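Local structure of bifunctional protein FolD (Thermus thermophilus, 6V6Y) at residues P136-G141 / P259-M264; V223-V228 / G237-E242. The protein probably catalyses the NADP-dependent oxidation of 5,10-methylenetetrahydrofolate to 5,10-methenyltetrahydrofolate and the hydrolysis of that product to 10-formyltetrahydrofolate. All coordinates share one frame; numbering follows the deposited sequence.

Interaction 1: residues P136-G141 / P259-M264; sequences PCTPLG and PMTVAM. With NAP (NADP nicotinamide-adenine-dinucleotide phosphate), chain B.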
loop_
_atom_site.group_PDB
_atom_site.type_symbol
_atom_site.label_atom_id
_atom_site.label_comp_id
_atom_site.label_asym_id
_atom_site.label_seq_id
_atom_site.Cartn_x
_atom_site.Cartn_y
_atom_site.Cartn_z
ATOM N N PRO A 136 -8.655 6.111 4.409
ATOM C CA PRO A 136 -8.399 7.124 5.448
ATOM C C PRO A 136 -8.806 8.534 5.015
ATOM O O PRO A 136 -8.781 8.894 3.833
ATOM C CB PRO A 136 -6.888 7.007 5.683
ATOM C CG PRO A 136 -6.577 5.523 5.296
ATOM C CD PRO A 136 -7.425 5.357 4.066
ATOM N N CYS A 137 -9.202 9.338 6.003
ATOM C CA CYS A 137 -9.962 10.554 5.721
ATOM C C CYS A 137 -9.081 11.689 5.224
ATOM O O CYS A 137 -9.488 12.440 4.335
ATOM C CB CYS A 137 -10.717 11.018 6.965
ATOM S SG CYS A 137 -11.929 9.860 7.539
ATOM N N THR A 138 -7.902 11.877 5.816
ATOM C CA THR A 138 -7.050 12.956 5.319
ATOM C C THR A 138 -6.609 12.698 3.890
ATOM O O THR A 138 -6.746 13.605 3.054
ATOM C CB THR A 138 -5.857 13.171 6.251
ATOM O OG1 THR A 138 -6.338 13.475 7.562
ATOM C CG2 THR A 138 -4.989 14.322 5.744
ATOM N N PRO A 139 -6.113 11.512 3.525
ATOM C CA PRO A 139 -5.783 11.296 2.107
ATOM C C PRO A 139 -6.968 11.524 1.184
ATOM O O PRO A 139 -6.825 12.189 0.148
ATOM C CB PRO A 139 -5.298 9.831 2.071
ATOM C CG PRO A 139 -4.881 9.502 3.446
ATOM C CD PRO A 139 -5.712 10.367 4.373
ATOM N N LEU A 140 -8.136 10.966 1.515
ATOM C CA LEU A 140 -9.328 11.237 0.717
ATOM C C LEU A 140 -9.548 12.731 0.583
ATOM O O LEU A 140 -9.884 13.226 -0.497
ATOM C CB LEU A 140 -10.560 10.582 1.350
ATOM C CG LEU A 140 -10.706 9.067 1.169
ATOM C CD1 LEU A 140 -11.772 8.504 2.122
ATOM C CD2 LEU A 140 -11.031 8.706 -0.292
ATOM N N GLY A 141 -9.332 13.468 1.672
ATOM C CA GLY A 141 -9.588 14.894 1.641
ATOM C C GLY A 141 -8.581 15.629 0.783
ATOM O O GLY A 141 -8.917 16.608 0.111
ATOM N N PRO A 259 -10.328 21.077 7.303
ATOM C CA PRO A 259 -11.757 20.958 6.973
ATOM C C PRO A 259 -12.060 19.775 6.075
ATOM O O PRO A 259 -13.127 19.154 6.214
ATOM C CB PRO A 259 -12.078 22.294 6.282
ATOM C CG PRO A 259 -11.100 23.242 6.847
ATOM C CD PRO A 259 -9.839 22.459 7.133
ATOM N N MET A 260 -11.159 19.437 5.150
ATOM C CA MET A 260 -11.434 18.301 4.270
ATOM C C MET A 260 -11.356 16.979 5.023
ATOM O O MET A 260 -12.108 16.052 4.715
ATOM C CB MET A 260 -10.471 18.306 3.083
ATOM C CG MET A 260 -10.683 19.482 2.171
ATOM S SD MET A 260 -12.334 19.547 1.501
ATOM C CE MET A 260 -12.417 18.008 0.637
ATOM N N THR A 261 -10.470 16.873 6.016
ATOM C CA THR A 261 -10.427 15.659 6.822
ATOM C C THR A 261 -11.762 15.413 7.519
ATOM O O THR A 261 -12.232 14.271 7.591
ATOM C CB THR A 261 -9.311 15.738 7.864
ATOM O OG1 THR A 261 -8.042 15.928 7.218
ATOM C CG2 THR A 261 -9.280 14.431 8.709
ATOM N N VAL A 262 -12.387 16.467 8.049
ATOM C CA VAL A 262 -13.671 16.284 8.729
ATOM C C VAL A 262 -14.743 15.881 7.724
ATOM O O VAL A 262 -15.520 14.943 7.956
ATOM C CB VAL A 262 -14.070 17.561 9.496
ATOM C CG1 VAL A 262 -15.409 17.352 10.201
ATOM C CG2 VAL A 262 -12.984 17.951 10.507
ATOM N N ALA A 263 -14.784 16.573 6.580
ATOM C CA ALA A 263 -15.817 16.315 5.580
ATOM C C ALA A 263 -15.791 14.867 5.101
ATOM O O ALA A 263 -16.846 14.243 4.921
ATOM C CB ALA A 263 -15.645 17.272 4.395
ATOM N N MET A 264 -14.597 14.317 4.864
ATOM C CA MET A 264 -14.541 12.962 4.335
ATOM C C MET A 264 -14.818 11.920 5.405
ATOM O O MET A 264 -15.227 10.804 5.067
ATOM C CB MET A 264 -13.184 12.695 3.666
ATOM C CG MET A 264 -12.771 13.763 2.669
ATOM S SD MET A 264 -13.936 13.996 1.323
ATOM C CE MET A 264 -13.987 12.384 0.625
HETATM P PA NAP B . 3.960 10.792 11.702
HETATM O O1A NAP B . 3.806 11.315 13.078
HETATM O O2A NAP B . 3.869 9.316 11.675
HETATM O O5B NAP B . 5.352 11.303 11.076
HETATM C C5B NAP B . 5.340 12.018 9.862
HETATM C C4B NAP B . 6.450 11.544 8.932
HETATM O O4B NAP B . 7.203 12.649 8.478
HETATM C C3B NAP B . 7.419 10.582 9.600
HETATM O O3B NAP B . 7.111 9.266 9.202
HETATM C C2B NAP B . 8.805 11.014 9.141
HETATM O O2B NAP B . 9.425 10.060 8.305
HETATM C C1B NAP B . 8.568 12.302 8.360
HETATM N N9A NAP B . 9.435 13.381 8.872
HETATM C C8A NAP B . 9.396 13.930 10.128
HETATM N N7A NAP B . 10.348 14.886 10.209
HETATM C C5A NAP B . 10.993 14.959 9.024
HETATM C C6A NAP B . 12.036 15.760 8.574
HETATM N N6A NAP B . 12.583 16.664 9.381
HETATM N N1A NAP B . 12.502 15.611 7.283
HETATM C C2A NAP B . 11.929 14.671 6.452
HETATM N N3A NAP B . 10.892 13.880 6.907
HETATM C C4A NAP B . 10.432 14.017 8.175
HETATM O O3 NAP B . 2.861 11.462 10.735
HETATM P PN NAP B . 1.359 11.978 11.001
HETATM O O1N NAP B . 0.739 11.101 12.019
HETATM O O2N NAP B . 0.699 12.180 9.692
HETATM O O5D NAP B . 1.627 13.419 11.666
HETATM C C5D NAP B . 2.275 14.424 10.919
HETATM C C4D NAP B . 1.580 15.765 11.114
HETATM O O4D NAP B . 0.367 15.815 10.383
HETATM C C3D NAP B . 1.237 15.990 12.579
HETATM O O3D NAP B . 1.800 17.203 13.019
HETATM C C2D NAP B . -0.271 16.080 12.625
HETATM O O2D NAP B . -0.671 17.149 13.449
HETATM C C1D NAP B . -0.664 16.355 11.186
HETATM N N1N NAP B . -1.967 15.738 10.875
HETATM C C2N NAP B . -2.995 16.536 10.466
HETATM C C3N NAP B . -4.235 15.986 10.170
HETATM C C7N NAP B . -5.322 16.858 9.617
HETATM O O7N NAP B . -6.607 16.314 9.426
HETATM N N7N NAP B . -5.042 18.124 9.317
HETATM C C4N NAP B . -4.427 14.615 10.288
HETATM C C5N NAP B . -3.372 13.813 10.704
HETATM C C6N NAP B . -2.140 14.388 10.996
HETATM P P2B NAP B . 10.038 8.689 8.893
HETATM O O1X NAP B . 8.924 7.696 9.127
HETATM O O2X NAP B . 11.005 8.123 7.880
HETATM O O3X NAP B . 10.755 8.961 10.194
#
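T138 and T261 meet through their hydroxyls, OG1 of T138 lying 3.0 Å from OG1 of T261, and both converge on the nicotinamide carboxamide of NADP. T261 OG1 donates to NAP O7N at 2.7 Å, whereas the 3.4 Å separation of T138 OG1 from the same O7N makes at best a weak bond. In T261 the hydroxyl stands anti to the carbonyl carbon (chi1 -59°), a rotation that faces OG1 to both O7N and T138 OG1; CG2 lies close by as well, 3.3 Å from T138 OG1. The pair thus lines the carboxamide end of the NADP pocket.

Away from the cofactor the contact turns apolar. M264 reaches across with a chain bent at both chi2 and chi3, which curls its tip back so that CE touches L140 CB at 3.9 Å. Its CG comes within 3.5 Å of G141 CA, against bare backbone. M260 CB lies beside the same glycine, 3.8 Å from G141 O, and C137 CB rests on the backbone T261 O at 3.6 Å.

The two helical segments approach to 7.6 Å between axes at 110°, a steep crossing with a glycine at the interface. It joins the start of helix 137-148 to the early part of helix 257-276, with helix 168-177 packed on P139 and L140 and helix 8-24 on M260 and A263.

Interaction 2: residues V223-V228 / G237-E242; sequences VVDVGV and GDVHPE. With NAP (NADP nicotinamide-adenine-dinucleotide phosphate), chain B.
D225 OD1 is gripped by two backbone N-H groups, one from each segment. D238 N donates to D225 OD1 at 2.8 Å, where OD1 offers its syn lone pair, while G227 N reaches D225 OD1 at 3.1 Å on the anti side. The second bond, from the residue two positions on, defines an Asx turn at the end of the strand. The other oxygen, D225 OD2, accepts from V239 N at 3.0 Å, met from above the carboxylate plane by 48°. Successive amides of the 237-242 loop are therefore shared between the two oxygens of one buried carboxylate, and with the Asx turn three N-H groups fix its rotation. CG of D225 is anti to the backbone N (chi1 -172°), which carries the carboxylate across to that loop.

The methyls of V239 complete the contact: CG2 lies 3.5 Å from D225 CG, and V223 CG1 meets V239 CG2 at 4.0 Å. D238 turns its own carboxylate over G227, with OD2 at 3.2 Å from G227 CA. This second acid lies close to D225, but its oxygens have other partners, OD1 accepting from N229 ND2 and OD2 from the amides of V206 and G207, contacts that would be expected to offset the like-charge proximity.

The chain leaving the strand borders the cofactor: V226 O lies 3.2 Å from NAP C2N on the nicotinamide ring, and V228 O accepts a weak bond from O2D of the nicotinamide ribose. Strand 222-225 runs between parallel strands 201-204 and 249-250 in the Rossmann-type sheet; V239 also packs on V204 and L250, and helix 137-148 covers V224 and V226.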
loop_
_atom_site.group_PDB
_atom_site.type_symbol
_atom_site.label_atom_id
_atom_site.label_comp_id
_atom_site.label_asym_id
_atom_site.label_seq_id
_atom_site.Cartn_x
_atom_site.Cartn_y
_atom_site.Cartn_z
ATOM N N VAL A 223 0.959 23.186 -3.648
ATOM C CA VAL A 223 1.497 22.755 -2.360
ATOM C C VAL A 223 0.340 22.526 -1.389
ATOM O O VAL A 223 -0.455 23.441 -1.126
ATOM C CB VAL A 223 2.501 23.776 -1.806
ATOM C CG1 VAL A 223 3.006 23.329 -0.437
ATOM C CG2 VAL A 223 3.668 23.952 -2.787
ATOM N N VAL A 224 0.264 21.311 -0.843
ATOM C CA VAL A 224 -0.767 20.895 0.109
ATOM C C VAL A 224 -0.091 20.638 1.453
ATOM O O VAL A 224 0.797 19.787 1.551
ATOM C CB VAL A 224 -1.510 19.647 -0.388
ATOM C CG1 VAL A 224 -2.519 19.172 0.635
ATOM C CG2 VAL A 224 -2.185 19.944 -1.731
ATOM N N ASP A 225 -0.508 21.367 2.486
ATOM C CA ASP A 225 0.166 21.385 3.781
ATOM C C ASP A 225 -0.707 20.683 4.816
ATOM O O ASP A 225 -1.667 21.262 5.326
ATOM C CB ASP A 225 0.458 22.822 4.188
ATOM C CG ASP A 225 1.336 22.927 5.427
ATOM O OD1 ASP A 225 1.601 21.906 6.101
ATOM O OD2 ASP A 225 1.764 24.062 5.728
ATOM N N VAL A 226 -0.348 19.446 5.160
ATOM C CA VAL A 226 -1.133 18.655 6.110
ATOM C C VAL A 226 -0.733 18.922 7.555
ATOM O O VAL A 226 -1.469 18.537 8.476
ATOM C CB VAL A 226 -1.002 17.151 5.766
ATOM C CG1 VAL A 226 -1.952 16.292 6.588
ATOM C CG2 VAL A 226 -1.250 16.917 4.266
ATOM N N GLY A 227 0.387 19.603 7.792
ATOM C CA GLY A 227 0.863 19.761 9.154
ATOM C C GLY A 227 -0.074 20.610 9.994
ATOM O O GLY A 227 -0.732 21.532 9.512
ATOM N N VAL A 228 -0.150 20.276 11.275
ATOM C CA VAL A 228 -0.899 21.089 12.226
ATOM C C VAL A 228 -0.035 21.198 13.477
ATOM O O VAL A 228 -0.058 20.314 14.336
ATOM C CB VAL A 228 -2.282 20.478 12.537
ATOM C CG1 VAL A 228 -2.901 21.128 13.770
ATOM C CG2 VAL A 228 -3.218 20.593 11.329
ATOM N N GLY A 237 1.486 25.313 9.811
ATOM C CA GLY A 237 1.682 24.210 8.897
ATOM C C GLY A 237 3.130 23.737 8.888
ATOM O O GLY A 237 4.008 24.268 9.572
ATOM N N ASP A 238 3.372 22.680 8.108
ATOM C CA ASP A 238 4.740 22.233 7.872
ATOM C C ASP A 238 5.435 23.047 6.803
ATOM O O ASP A 238 6.641 22.888 6.611
ATOM C CB ASP A 238 4.789 20.775 7.440
ATOM C CG ASP A 238 4.219 19.850 8.462
ATOM O OD1 ASP A 238 4.329 20.147 9.670
ATOM O OD2 ASP A 238 3.670 18.812 8.049
ATOM N N VAL A 239 4.702 23.891 6.094
ATOM C CA VAL A 239 5.225 24.642 4.965
ATOM C C VAL A 239 5.356 26.107 5.374
ATOM O O VAL A 239 4.418 26.690 5.932
ATOM C CB VAL A 239 4.314 24.467 3.741
ATOM C CG1 VAL A 239 4.840 25.272 2.584
ATOM C CG2 VAL A 239 4.187 22.964 3.384
ATOM N N HIS A 240 6.519 26.688 5.122
ATOM C CA HIS A 240 6.743 28.087 5.448
ATOM C C HIS A 240 5.904 28.995 4.546
ATOM O O HIS A 240 5.869 28.790 3.326
ATOM C CB HIS A 240 8.223 28.433 5.285
ATOM C CG HIS A 240 8.615 29.711 5.952
ATOM N ND1 HIS A 240 8.431 30.944 5.364
ATOM C CD2 HIS A 240 9.154 29.949 7.173
ATOM C CE1 HIS A 240 8.849 31.886 6.191
ATOM N NE2 HIS A 240 9.290 31.309 7.296
ATOM N N PRO A 241 5.249 30.024 5.106
ATOM C CA PRO A 241 4.393 30.900 4.273
ATOM C C PRO A 241 5.123 31.585 3.129
ATOM O O PRO A 241 4.469 31.961 2.150
ATOM C CB PRO A 241 3.824 31.927 5.272
ATOM C CG PRO A 241 4.438 31.613 6.608
ATOM C CD PRO A 241 5.015 30.223 6.546
ATOM N N GLU A 242 6.454 31.717 3.185
ATOM C CA GLU A 242 7.185 32.262 2.044
ATOM C C GLU A 242 6.957 31.462 0.765
ATOM O O GLU A 242 7.216 31.978 -0.329
ATOM C CB GLU A 242 8.679 32.310 2.352
ATOM C CG GLU A 242 9.343 30.940 2.334
ATOM C CD GLU A 242 10.804 30.993 2.749
ATOM O OE1 GLU A 242 11.478 29.933 2.709
ATOM O OE2 GLU A 242 11.276 32.099 3.110
HETATM P PA NAP B . 3.960 10.792 11.702
HETATM O O1A NAP B . 3.806 11.315 13.078
HETATM O O2A NAP B . 3.869 9.316 11.675
HETATM O O5B NAP B . 5.352 11.303 11.076
HETATM C C5B NAP B . 5.340 12.018 9.862
HETATM C C4B NAP B . 6.450 11.544 8.932
HETATM O O4B NAP B . 7.203 12.649 8.478
HETATM C C3B NAP B . 7.419 10.582 9.600
HETATM O O3B NAP B . 7.111 9.266 9.202
HETATM C C2B NAP B . 8.805 11.014 9.141
HETATM O O2B NAP B . 9.425 10.060 8.305
HETATM C C1B NAP B . 8.568 12.302 8.360
HETATM N N9A NAP B . 9.435 13.381 8.872
HETATM C C8A NAP B . 9.396 13.930 10.128
HETATM N N7A NAP B . 10.348 14.886 10.209
HETATM C C5A NAP B . 10.993 14.959 9.024
HETATM C C6A NAP B . 12.036 15.760 8.574
HETATM N N6A NAP B . 12.583 16.664 9.381
HETATM N N1A NAP B . 12.502 15.611 7.283
HETATM C C2A NAP B . 11.929 14.671 6.452
HETATM N N3A NAP B . 10.892 13.880 6.907
HETATM C C4A NAP B . 10.432 14.017 8.175
HETATM O O3 NAP B . 2.861 11.462 10.735
HETATM P PN NAP B . 1.359 11.978 11.001
HETATM O O1N NAP B . 0.739 11.101 12.019
HETATM O O2N NAP B . 0.699 12.180 9.692
HETATM O O5D NAP B . 1.627 13.419 11.666
HETATM C C5D NAP B . 2.275 14.424 10.919
HETATM C C4D NAP B . 1.580 15.765 11.114
HETATM O O4D NAP B . 0.367 15.815 10.383
HETATM C C3D NAP B . 1.237 15.990 12.579
HETATM O O3D NAP B . 1.800 17.203 13.019
HETATM C C2D NAP B . -0.271 16.080 12.625
HETATM O O2D NAP B . -0.671 17.149 13.449
HETATM C C1D NAP B . -0.664 16.355 11.186
HETATM N N1N NAP B . -1.967 15.738 10.875
HETATM C C2N NAP B . -2.995 16.536 10.466
HETATM C C3N NAP B . -4.235 15.986 10.170
HETATM C C7N NAP B . -5.322 16.858 9.617
HETATM O O7N NAP B . -6.607 16.314 9.426
HETATM N N7N NAP B . -5.042 18.124 9.317
HETATM C C4N NAP B . -4.427 14.615 10.288
HETATM C C5N NAP B . -3.372 13.813 10.704
HETATM C C6N NAP B . -2.140 14.388 10.996
HETATM P P2B NAP B . 10.038 8.689 8.893
HETATM O O1X NAP B . 8.924 7.696 9.127
HETATM O O2X NAP B . 11.005 8.123 7.880
HETATM O O3X NAP B . 10.755 8.961 10.194
#

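How the interactions relate
From the N terminus, the chain enters interaction 1 at 136-141, the start of helix 137-148, then passes through much of the parallel sheet before 223-228 opens interaction 2. Only eight residues, largely the antiparallel strands 229-231 and 234-236, separate this segment from 237-242, which closes a short loop. The chain then adds strand 249-250 and reaches 259-264, closing the long loop of interaction 1. Interaction 2 is thus nested inside it. Their centres lie about 16 Å apart, yet T138 CG2 touches V226 CG1 at 3.7 Å. Both border NADP: one joins two helices at its carboxamide, the other ties a strand end to a later loop beside its nicotinamide and the attached ribose.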